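PDB 2NTP: pectinesterase A from Erwinia chrysanthemi, which hydrolyses the methyl esters of galacturonosyl units in pectin, releasing methanol, a reaction thought to start the maceration and soft-rotting of plant tissue. Local coordinates for residues T265-N269 with T270-N274. Sequence-based numbering, arbitrary orientation.
Sequences TVFLN and TSMDN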
loop_
_atom_site.group_PDB
_atom_site.type_symbol
_atom_site.label_atom_id
_atom_site.label_comp_id
_atom_site.label_asym_id
_atom_site.label_seq_id
_atom_site.Cartn_x
_atom_site.Cartn_y
_atom_site.Cartn_z
ATOM N N THR A 265 -4.636 2.248 12.817
ATOM C CA THR A 265 -3.776 3.207 12.130
ATOM C C THR A 265 -3.347 4.236 13.158
ATOM O O THR A 265 -4.194 4.867 13.804
ATOM C CB THR A 265 -4.486 3.930 10.967
ATOM O OG1 THR A 265 -4.895 2.974 9.986
ATOM C CG2 THR A 265 -3.546 4.931 10.311
ATOM N N VAL A 266 -2.032 4.384 13.317
ATOM C CA VAL A 266 -1.475 5.378 14.233
ATOM C C VAL A 266 -0.518 6.295 13.478
ATOM O O VAL A 266 0.386 5.819 12.780
ATOM C CB VAL A 266 -0.757 4.717 15.433
ATOM C CG1 VAL A 266 -0.229 5.783 16.385
ATOM C CG2 VAL A 266 -1.703 3.773 16.173
ATOM N N PHE A 267 -0.748 7.602 13.606
ATOM C CA PHE A 267 0.135 8.626 13.049
ATOM C C PHE A 267 0.930 9.254 14.181
ATOM O O PHE A 267 0.349 9.719 15.161
ATOM C CB PHE A 267 -0.664 9.725 12.343
ATOM C CG PHE A 267 -1.307 9.287 11.060
ATOM C CD1 PHE A 267 -2.595 8.756 11.057
ATOM C CD2 PHE A 267 -0.633 9.418 9.844
ATOM C CE1 PHE A 267 -3.196 8.351 9.869
ATOM C CE2 PHE A 267 -1.228 9.015 8.651
ATOM C CZ PHE A 267 -2.513 8.481 8.665
ATOM N N LEU A 268 2.253 9.279 14.035
ATOM C CA LEU A 268 3.113 9.966 15.002
ATOM C C LEU A 268 4.027 10.974 14.321
ATOM O O LEU A 268 4.666 10.655 13.317
ATOM C CB LEU A 268 3.946 8.975 15.819
ATOM C CG LEU A 268 3.201 7.869 16.570
ATOM C CD1 LEU A 268 3.301 6.567 15.784
ATOM C CD2 LEU A 268 3.773 7.697 17.966
ATOM N N ASN A 269 4.077 12.188 14.873
ATOM C CA ASN A 269 4.975 13.246 14.383
ATOM C C ASN A 269 4.889 13.441 12.864
ATOM O O ASN A 269 5.909 13.536 12.169
ATOM C CB ASN A 269 6.420 12.952 14.816
ATOM C CG ASN A 269 6.568 12.846 16.330
ATOM O OD1 ASN A 269 6.905 11.784 16.866
ATOM N ND2 ASN A 269 6.311 13.949 17.026
ATOM N N THR A 270 3.660 13.510 12.362
ATOM C CA THR A 270 3.409 13.554 10.927
ATOM C C THR A 270 2.692 14.845 10.525
ATOM O O THR A 270 1.751 15.269 11.190
ATOM C CB THR A 270 2.639 12.282 10.483
ATOM O OG1 THR A 270 3.536 11.169 10.532
ATOM C CG2 THR A 270 2.089 12.407 9.064
ATOM N N SER A 271 3.160 15.474 9.448
ATOM C CA SER A 271 2.514 16.683 8.940
ATOM C C SER A 271 1.288 16.318 8.113
ATOM O O SER A 271 1.258 15.282 7.450
ATOM C CB SER A 271 3.477 17.541 8.119
ATOM O OG SER A 271 3.861 16.902 6.926
ATOM N N MET A 272 0.274 17.174 8.167
ATOM C CA MET A 272 -0.963 16.944 7.430
ATOM C C MET A 272 -1.455 18.256 6.865
ATOM O O MET A 272 -1.635 19.220 7.610
ATOM C CB MET A 272 -2.039 16.363 8.349
ATOM C CG MET A 272 -1.695 15.026 8.961
ATOM S SD MET A 272 -2.868 14.533 10.225
ATOM C CE MET A 272 -2.159 12.953 10.676
ATOM N N ASP A 273 -1.682 18.295 5.555
ATOM C CA ASP A 273 -2.327 19.453 4.943
ATOM C C ASP A 273 -3.833 19.428 5.207
ATOM O O ASP A 273 -4.371 18.438 5.726
ATOM C CB ASP A 273 -2.031 19.531 3.444
ATOM C CG ASP A 273 -2.091 20.962 2.904
ATOM O OD1 ASP A 273 -2.498 21.898 3.643
ATOM O OD2 ASP A 273 -1.721 21.155 1.729
ATOM N N ASN A 274 -4.516 20.518 4.854
ATOM C CA ASN A 274 -5.915 20.681 5.240
ATOM C C ASN A 274 -6.926 19.885 4.414
ATOM O O ASN A 274 -8.124 20.028 4.619
ATOM C CB ASN A 274 -6.310 22.173 5.315
ATOM C CG ASN A 274 -6.522 22.804 3.954
ATOM O OD1 ASN A 274 -6.371 22.160 2.917
ATOM N ND2 ASN A 274 -6.886 24.084 3.954
#
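Met272 lays its terminal methyl over one face of the Phe267 ring, CE standing 4.2 Å from the ring centroid and 26° off the normal, a CH-pi contact. The methyl sits toward the root of the ring, with CE 3.8 Å from Phe267 CG and almost as near to CB. It gets there because the methionine is extended beyond CG, so that the whole length of the side chain spans the inside of the bend. Thr270 reaches the same ring obliquely, its CG2 lying 4.1 Å from Phe267 CD2. Its two branches divide the work: with OG1 beside the backbone N (chi1 -72°), the hydroxyl turns back along the chain and donates to Leu268 O at 3.0 Å, while the methyl goes to the phenylalanine. That hydrogen bond approaches from above the carbonyl plane of Leu268, 59° out of it. Thr270 OG1 is also hydrogen-bonded to Ser225 N, so this buried hydroxyl ties the turn to the corresponding bend of the preceding coil, between strands 220-223 and 226-229. Between Leu268 and Thr270, Asn269 makes the corner, its backbone in the left-handed helical region; its CB bond points away from the following residues, and the side chain packs on Asn224. Val227, on the neighbouring strand 226-229, touches Phe267, Thr270 and Met272 alike, and Glu303 meets Phe267 and Met272. Strands 264-268 and 271-272 belong to two different parallel sheets: 264-268 lies between 220-223 and 300-304, whereas 271-272 ends its sheet beside 226-229. Phe267 and Met272 point toward each other inside the bend. A sharp corner between consecutive strands, with inward residues stacked from coil to coil, is the hallmark of the right-handed parallel beta-helix of pectinesterases.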